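Local coordinates for hypothetical protein Atu2684 (PDB 2AXO) that is of unknown function but carries a two-cysteine disulfide in a thioredoxin-like fold, which would be consistent with thiol-disulfide chemistry, at residues Gln52-Ala55 / Ser56-Pro59; Thr98-Gln101 / Tyr102-Arg106; Tyr178-Arg181 / Glu182-Val185; Thr240-Ala243 / Ser244-Ala248. All blocks are in the same frame, centred on the assembly; numbering follows the deposited sequence.

Contact 1 of 4, residues Gln52-Ala55 / Ser56-Pro59; sequences QGCA and SCPP
C54 and C57 are joined by a disulfide, SG to SG 2.0 Å, that bridges a tight bend of four residues. The two thiols swing in from different rotamers: SG of C54 stands opposite its own backbone N (chi1 157°), whereas SG of C57 lies beside its backbone N and opposite its carbonyl carbon (chi1 -75°). The two CB-SG arms are turned almost at right angles about the S-S bond (chi3 88°), and the CB of C57 sits 3.3 Å from the carbonyl O of C54, on the inside of the bend. Under this bridge the backbone forms a type I beta turn from C54 to C57, closed by C57 N to C54 O at 3.2 Å. The sequence C54-A55-S56-C57 is a CXXC motif, placed as in thioredoxin-like proteins between strand 45-50 and helix 58-70. In the loop before strand 117-120, T115 touches both cysteines and P116 touches C57, an arrangement that recalls the proline loop flanking the CXXC of thioredoxins; W83 also touches C54. The two middle residues are exposed, A55 turning its methyl outward. S56 OG, lying between its backbone N and carbonyl carbon, stands 3.7 Å from C54 SG. Past C57 the ring of P58 turns its CD toward the bend: this carbon is 3.2 Å from A55 O and 3.5 Å from C54 O, so the pyrrolidine packs against both carbonyls.

Contact 2 of 4, residues Thr98-Gln101 / Tyr102-Arg106; sequences TERQ and YGYMR
Y102 lies along T98 one turn earlier, both side chains pointing the same way, and this is the densest part of the contact. The carbonyl O of T98 sits over one face of the tyrosine ring, 3.4 Å from CG, while the T98 methyl CG2 reaches the far end of the ring at 3.3 Å from CZ. That methyl is placed there by a first torsion setting CG2 opposite the backbone N; OG1 turns the other way to a hydrogen bond with D81. T98 and Y102 both also pack against the second subunit, where the Y102 ring meets Y82 of that chain. The whole segment is one piece of helix 95-107, with regular i to i+4 bonds such as Y102 N to T98 O (3.0 Å). A second pair, R100 and Y104, runs side by side on another flank, facing strand 45-50. The extended arginine brings its guanidinium under Y104 CE2, which lies 3.9 Å above the guanidinium plane; the two planes are 66° apart, so this is no parallel stack. E47 forms a salt bridge with R100 NH2, and Q239 is hydrogen-bonded to R100 NH2 through OE1 and to Y104 OH through NE2, fixing both ends. The helix opens to solvent at E99, whose CG stays 4.4 Å from Y102 CD2. Here a water links the helix backbone to a side chain: it donates to E99 O at 2.8 Å and accepts from R106 NH2 at 2.8 Å, lying in the guanidinium plane at its edge.

Contact 3 of 4, residues Tyr178-Arg181 / Glu182-Val185; sequences YFTR and EQTV
T180 and Q183 meet on the inside of a corner where the long strand 172-186 changes direction within its hairpin with strand 196-212. The bend is made by R181, whose backbone is helical (-66/-59) between extended neighbours, so the parts of the strand before and after it face different surroundings. E182, R181 and T180 carry most of the buried surface. R181 and E182 are chain neighbours, and their side chains leave the corner separately. R181 directs its bent chain away toward H201, where NH1 is hydrogen-bonded to NE2; the same histidine ring also stacks on F179. In E182, CG stands opposite the backbone N, and the chain then bends at chi2, with the side chain packing beside S198 and W200 of the partner strand. No clear hydrogen bond joins 178-181 to 182-185, while backbone bonds of T180 with S202 and of R181 with H201 hold this side of the corner to strand 196-212. T180 fills the inner side, its CB bond directed toward 182-185. Q183 runs extended beyond CG, its own packing partner being L92 of a loop, and its amide oxygen comes back toward the threonine. There OE1 stands 3.7 Å from T180 CB and 3.3 Å from the methyl carbon CG2.

Contact 4 of 4, residues Thr240-Ala243 / Ser244-Ala248; sequences TANA and SGDPA
T240 and A248 face each other across the two strands, 232-241 and 247-257, just before the turn of their beta hairpin. A chi1 of 65° puts T240 OG1 between its backbone N and carbonyl carbon, where it packs 3.5 Å from A248 CB and gains a hydrogen bond with A249 O. The methyl of A248 points into the hairpin, and below it A248 N is bonded to T240 O at 2.9 Å. A241 and P247 form a non-hydrogen-bonded antiparallel pair whose side chains diverge. At the closed end a type I turn runs from N242 to G245, G245 N binding N242 O at 2.9 Å, and N242 N binds D246 O at 3.2 Å. With G245 in the left-handed region, this is a type I turn followed by a G1 beta bulge. N242 has its CG over the turn, between its backbone N and carbonyl carbon, with CG 3.6 Å from S244 N. Its amide lies alongside the D246 carboxylate, the planes 55° apart. D246 sets CG opposite its own carbonyl carbon, which turns the carboxylate toward helix 95-107. D246 O serves twice, accepting from N242 N and receiving a CA-H...O contact from A241, whose CA lies 3.2 Å from D246 O. The buried D246 carboxylate, in a salt bridge with R106 through OD2, is probably ionised and ties the hairpin end to the helix.

The four contacts follow in series, none nested or crossed, and each is local to one piece of chain. Contact 1 closes the bend between strand 45-50 and helix 58-70; contact 2 is a length of helix 95-107; contact 3 marks the corner in strand 172-186; contact 4 closes the hairpin of strands 232-241 and 247-257. Contacts 2 and 4 touch through the salt bridge from the hairpin to helix 95-107, while P247 packs on G103 and Y104. Contacts 1 and 3 meet where Q52 packs on V185. Contacts 3 and 4 share a sheet, yet their centres lie about 28 Å apart on opposite sides of the chain's centre.

Contact 1 of 4, residues Gln52-Ala55 / Ser56-Pro59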
# COMPACT_ATOMS: atom_id res chain seq x y z
N GLN A 52 -11.66 5.84 -6.46
CA GLN A 52 -12.54 6.99 -6.50
C GLN A 52 -12.10 8.00 -5.45
O GLN A 52 -12.45 9.18 -5.53
CB GLN A 52 -14.00 6.58 -6.28
CG GLN A 52 -14.42 6.45 -4.84
CD GLN A 52 -15.92 6.61 -4.67
OE1 GLN A 52 -16.46 7.72 -4.77
NE2 GLN A 52 -16.61 5.50 -4.44
N GLY A 53 -11.33 7.53 -4.47
CA GLY A 53 -10.84 8.42 -3.42
C GLY A 53 -9.60 9.20 -3.82
O GLY A 53 -9.12 10.07 -3.09
N CYS A 54 -9.07 8.86 -5.00
CA CYS A 54 -7.88 9.50 -5.56
C CYS A 54 -8.30 10.64 -6.50
O CYS A 54 -8.81 10.40 -7.60
CB CYS A 54 -7.05 8.45 -6.30
SG CYS A 54 -5.92 9.05 -7.60
N ALA A 55 -8.09 11.88 -6.06
CA ALA A 55 -8.47 13.06 -6.83
C ALA A 55 -7.79 13.24 -8.18
O ALA A 55 -8.36 13.85 -9.08
CB ALA A 55 -8.28 14.31 -5.98
N SER A 56 -6.57 12.74 -8.33
CA SER A 56 -5.85 12.89 -9.59
C SER A 56 -6.05 11.70 -10.51
O SER A 56 -5.37 11.57 -11.52
CB SER A 56 -4.35 13.08 -9.32
OG SER A 56 -3.84 12.00 -8.56
N CYS A 57 -6.98 10.82 -10.16
CA CYS A 57 -7.23 9.63 -10.97
C CYS A 57 -8.23 9.77 -12.11
O CYS A 57 -8.06 9.14 -13.16
CB CYS A 57 -7.64 8.47 -10.06
SG CYS A 57 -6.25 7.74 -9.13
N PRO A 58 -9.28 10.60 -11.95
CA PRO A 58 -10.27 10.76 -13.02
C PRO A 58 -9.70 10.85 -14.43
O PRO A 58 -10.19 10.20 -15.35
CB PRO A 58 -11.04 12.00 -12.59
CG PRO A 58 -11.05 11.85 -11.09
CD PRO A 58 -9.61 11.47 -10.80
N PRO A 59 -8.65 11.68 -14.63
CA PRO A 59 -8.06 11.80 -15.97
C PRO A 59 -7.61 10.45 -16.53
O PRO A 59 -7.80 10.16 -17.72
CB PRO A 59 -6.89 12.75 -15.73
CG PRO A 59 -7.39 13.63 -14.64
CD PRO A 59 -8.04 12.64 -13.70

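Contact 2 of 4, residues Thr98-Gln101 / Tyr102-Arg106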
# COMPACT_ATOMS: atom_id res chain seq x y z
N THR A 98 -4.69 -4.11 -4.41
CA THR A 98 -3.54 -3.37 -3.95
C THR A 98 -2.32 -4.30 -3.92
O THR A 98 -1.23 -3.91 -4.32
CB THR A 98 -3.77 -2.76 -2.55
OG1 THR A 98 -4.98 -1.98 -2.57
CG2 THR A 98 -2.61 -1.86 -2.16
N GLU A 99 -2.52 -5.54 -3.48
CA GLU A 99 -1.41 -6.49 -3.44
C GLU A 99 -0.82 -6.73 -4.82
O GLU A 99 0.39 -6.93 -4.96
CB GLU A 99 -1.86 -7.81 -2.82
CG GLU A 99 -2.23 -7.67 -1.36
CD GLU A 99 -2.49 -9.00 -0.69
OE1 GLU A 99 -3.31 -9.78 -1.22
OE2 GLU A 99 -1.88 -9.27 0.36
N ARG A 100 -1.66 -6.69 -5.85
CA ARG A 100 -1.16 -6.89 -7.21
C ARG A 100 -0.27 -5.71 -7.58
O ARG A 100 0.77 -5.89 -8.21
CB ARG A 100 -2.32 -7.03 -8.21
CG ARG A 100 -1.88 -7.31 -9.65
CD ARG A 100 -3.07 -7.75 -10.49
NE ARG A 100 -2.75 -7.99 -11.91
CZ ARG A 100 -2.04 -9.02 -12.36
NH1 ARG A 100 -1.56 -9.93 -11.52
NH2 ARG A 100 -1.84 -9.16 -13.66
N GLN A 101 -0.65 -4.49 -7.19
CA GLN A 101 0.19 -3.35 -7.51
C GLN A 101 1.53 -3.49 -6.76
O GLN A 101 2.56 -3.04 -7.25
CB GLN A 101 -0.49 -2.03 -7.15
CG GLN A 101 0.31 -0.80 -7.53
CD GLN A 101 -0.43 0.49 -7.21
OE1 GLN A 101 -1.13 0.59 -6.20
NE2 GLN A 101 -0.26 1.50 -8.06
N TYR A 102 1.50 -4.12 -5.59
CA TYR A 102 2.73 -4.33 -4.82
C TYR A 102 3.61 -5.33 -5.57
O TYR A 102 4.83 -5.17 -5.65
CB TYR A 102 2.44 -4.90 -3.42
CG TYR A 102 1.67 -3.98 -2.52
CD1 TYR A 102 1.82 -2.60 -2.60
CD2 TYR A 102 0.83 -4.49 -1.53
CE1 TYR A 102 1.15 -1.75 -1.72
CE2 TYR A 102 0.16 -3.65 -0.65
CZ TYR A 102 0.33 -2.28 -0.75
OH TYR A 102 -0.30 -1.44 0.14
N GLY A 103 2.98 -6.37 -6.10
CA GLY A 103 3.72 -7.38 -6.84
C GLY A 103 4.47 -6.73 -7.99
O GLY A 103 5.62 -7.06 -8.26
N TYR A 104 3.80 -5.80 -8.67
CA TYR A 104 4.42 -5.10 -9.77
C TYR A 104 5.53 -4.18 -9.28
O TYR A 104 6.59 -4.09 -9.91
CB TYR A 104 3.37 -4.29 -10.55
CG TYR A 104 2.65 -5.10 -11.61
CD1 TYR A 104 3.37 -5.84 -12.55
CD2 TYR A 104 1.26 -5.10 -11.69
CE1 TYR A 104 2.71 -6.56 -13.55
CE2 TYR A 104 0.59 -5.82 -12.68
CZ TYR A 104 1.32 -6.55 -13.61
OH TYR A 104 0.66 -7.24 -14.60
N MSE A 105 5.30 -3.51 -8.16
CA MSE A 105 6.32 -2.63 -7.60
C MSE A 105 7.62 -3.41 -7.43
O MSE A 105 8.68 -2.98 -7.88
CB MSE A 105 5.89 -2.09 -6.23
CG MSE A 105 7.00 -1.34 -5.48
SE MSE A 105 6.57 -1.01 -3.62
CE MSE A 105 6.90 -2.79 -2.97
N ARG A 106 7.52 -4.56 -6.78
CA ARG A 106 8.69 -5.40 -6.55
C ARG A 106 9.33 -5.86 -7.85
O ARG A 106 10.53 -5.72 -8.03
CB ARG A 106 8.32 -6.60 -5.69
CG ARG A 106 7.83 -6.24 -4.30
CD ARG A 106 7.77 -7.47 -3.41
NE ARG A 106 6.70 -8.40 -3.79
CZ ARG A 106 5.43 -8.24 -3.44
NH1 ARG A 106 5.05 -7.20 -2.71
NH2 ARG A 106 4.53 -9.14 -3.81
O HOH W 1 1.79 -8.69 -3.22

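Contact 3 of 4, residues Tyr178-Arg181 / Glu182-Val185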
# COMPACT_ATOMS: atom_id res chain seq x y z
N TYR A 178 -11.57 -10.99 -13.36
CA TYR A 178 -13.00 -10.78 -13.53
C TYR A 178 -13.34 -9.32 -13.25
O TYR A 178 -12.85 -8.75 -12.28
CB TYR A 178 -13.76 -11.70 -12.58
CG TYR A 178 -13.48 -13.17 -12.80
CD1 TYR A 178 -14.15 -13.89 -13.79
CD2 TYR A 178 -12.52 -13.83 -12.03
CE1 TYR A 178 -13.88 -15.25 -14.01
CE2 TYR A 178 -12.24 -15.19 -12.24
CZ TYR A 178 -12.92 -15.89 -13.23
OH TYR A 178 -12.63 -17.22 -13.44
N PHE A 179 -14.17 -8.73 -14.09
CA PHE A 179 -14.55 -7.34 -13.89
C PHE A 179 -15.99 -7.08 -14.25
O PHE A 179 -16.66 -7.89 -14.91
CB PHE A 179 -13.66 -6.41 -14.73
CG PHE A 179 -13.68 -6.71 -16.20
CD1 PHE A 179 -12.65 -7.46 -16.78
CD2 PHE A 179 -14.73 -6.27 -17.01
CE1 PHE A 179 -12.67 -7.77 -18.14
CE2 PHE A 179 -14.76 -6.58 -18.37
CZ PHE A 179 -13.72 -7.33 -18.94
N THR A 180 -16.48 -5.94 -13.79
CA THR A 180 -17.82 -5.50 -14.12
C THR A 180 -17.55 -4.65 -15.35
O THR A 180 -16.49 -4.04 -15.47
CB THR A 180 -18.44 -4.61 -13.00
OG1 THR A 180 -17.56 -3.52 -12.70
CG2 THR A 180 -18.66 -5.44 -11.74
N ARG A 181 -18.48 -4.65 -16.29
CA ARG A 181 -18.32 -3.89 -17.52
C ARG A 181 -18.31 -2.40 -17.20
O ARG A 181 -17.34 -1.69 -17.48
CB ARG A 181 -19.46 -4.24 -18.47
CG ARG A 181 -19.56 -3.39 -19.70
CD ARG A 181 -18.35 -3.53 -20.60
NE ARG A 181 -18.67 -3.03 -21.93
CZ ARG A 181 -17.78 -2.82 -22.88
NH1 ARG A 181 -16.49 -3.07 -22.66
NH2 ARG A 181 -18.18 -2.37 -24.06
N GLU A 182 -19.39 -1.92 -16.59
CA GLU A 182 -19.51 -0.52 -16.20
C GLU A 182 -20.23 -0.44 -14.86
O GLU A 182 -21.29 -1.04 -14.69
CB GLU A 182 -20.29 0.27 -17.24
CG GLU A 182 -20.38 1.75 -16.92
CD GLU A 182 -21.78 2.20 -16.58
OE1 GLU A 182 -22.60 2.31 -17.52
OE2 GLU A 182 -22.06 2.44 -15.39
N GLN A 183 -19.66 0.29 -13.92
CA GLN A 183 -20.30 0.41 -12.61
C GLN A 183 -20.34 1.87 -12.18
O GLN A 183 -19.33 2.58 -12.26
CB GLN A 183 -19.55 -0.43 -11.58
CG GLN A 183 -20.34 -0.72 -10.32
CD GLN A 183 -19.65 -1.72 -9.42
OE1 GLN A 183 -19.22 -2.78 -9.87
NE2 GLN A 183 -19.55 -1.40 -8.13
N THR A 184 -21.51 2.32 -11.74
CA THR A 184 -21.65 3.70 -11.30
C THR A 184 -21.63 3.78 -9.79
O THR A 184 -22.18 2.91 -9.11
CB THR A 184 -22.97 4.32 -11.81
OG1 THR A 184 -24.07 3.53 -11.35
CG2 THR A 184 -22.98 4.37 -13.33
N VAL A 185 -20.98 4.81 -9.26
CA VAL A 185 -20.89 5.00 -7.82
C VAL A 185 -21.32 6.43 -7.49
O VAL A 185 -21.18 7.33 -8.31
CB VAL A 185 -19.46 4.78 -7.31
CG1 VAL A 185 -18.52 5.82 -7.89
CG2 VAL A 185 -19.44 4.83 -5.79

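Contact 4 of 4, residues Thr240-Ala243 / Ser244-Ala248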
# COMPACT_ATOMS: atom_id res chain seq x y z
N THR A 240 3.93 -14.30 -17.22
CA THR A 240 5.15 -14.90 -16.69
C THR A 240 5.41 -14.27 -15.33
O THR A 240 4.76 -13.30 -14.95
CB THR A 240 6.36 -14.61 -17.59
OG1 THR A 240 6.64 -13.20 -17.60
CG2 THR A 240 6.09 -15.07 -19.01
N ALA A 241 6.38 -14.82 -14.60
CA ALA A 241 6.73 -14.32 -13.29
C ALA A 241 8.25 -14.29 -13.17
O ALA A 241 8.95 -14.99 -13.91
CB ALA A 241 6.14 -15.23 -12.22
N ASN A 242 8.76 -13.46 -12.27
CA ASN A 242 10.21 -13.37 -12.08
C ASN A 242 10.66 -14.44 -11.09
O ASN A 242 9.87 -15.28 -10.67
CB ASN A 242 10.61 -11.97 -11.61
CG ASN A 242 10.09 -11.63 -10.22
OD1 ASN A 242 10.22 -10.50 -9.76
ND2 ASN A 242 9.51 -12.61 -9.54
N ALA A 243 11.93 -14.39 -10.70
CA ALA A 243 12.51 -15.35 -9.76
C ALA A 243 11.80 -15.38 -8.41
O ALA A 243 11.75 -16.42 -7.75
CB ALA A 243 13.99 -15.06 -9.57
N SER A 244 11.27 -14.23 -8.00
CA SER A 244 10.58 -14.11 -6.73
C SER A 244 9.12 -14.54 -6.82
O SER A 244 8.43 -14.69 -5.81
CB SER A 244 10.65 -12.67 -6.23
OG SER A 244 12.00 -12.27 -6.04
N GLY A 245 8.65 -14.74 -8.05
CA GLY A 245 7.27 -15.16 -8.25
C GLY A 245 6.31 -14.00 -8.45
O GLY A 245 5.09 -14.20 -8.45
N ASP A 246 6.83 -12.79 -8.62
CA ASP A 246 5.97 -11.64 -8.81
C ASP A 246 5.54 -11.48 -10.27
O ASP A 246 6.24 -11.92 -11.17
CB ASP A 246 6.66 -10.37 -8.29
CG ASP A 246 6.68 -10.31 -6.76
OD1 ASP A 246 5.66 -10.68 -6.15
OD2 ASP A 246 7.70 -9.90 -6.18
N PRO A 247 4.38 -10.85 -10.52
CA PRO A 247 3.89 -10.66 -11.89
C PRO A 247 4.89 -10.00 -12.82
O PRO A 247 5.44 -8.95 -12.51
CB PRO A 247 2.62 -9.82 -11.69
CG PRO A 247 2.91 -9.06 -10.43
CD PRO A 247 3.52 -10.13 -9.56
N ALA A 248 5.12 -10.63 -13.97
CA ALA A 248 6.06 -10.10 -14.95
C ALA A 248 5.40 -9.97 -16.33
O ALA A 248 4.17 -9.90 -16.43
CB ALA A 248 7.29 -10.99 -15.02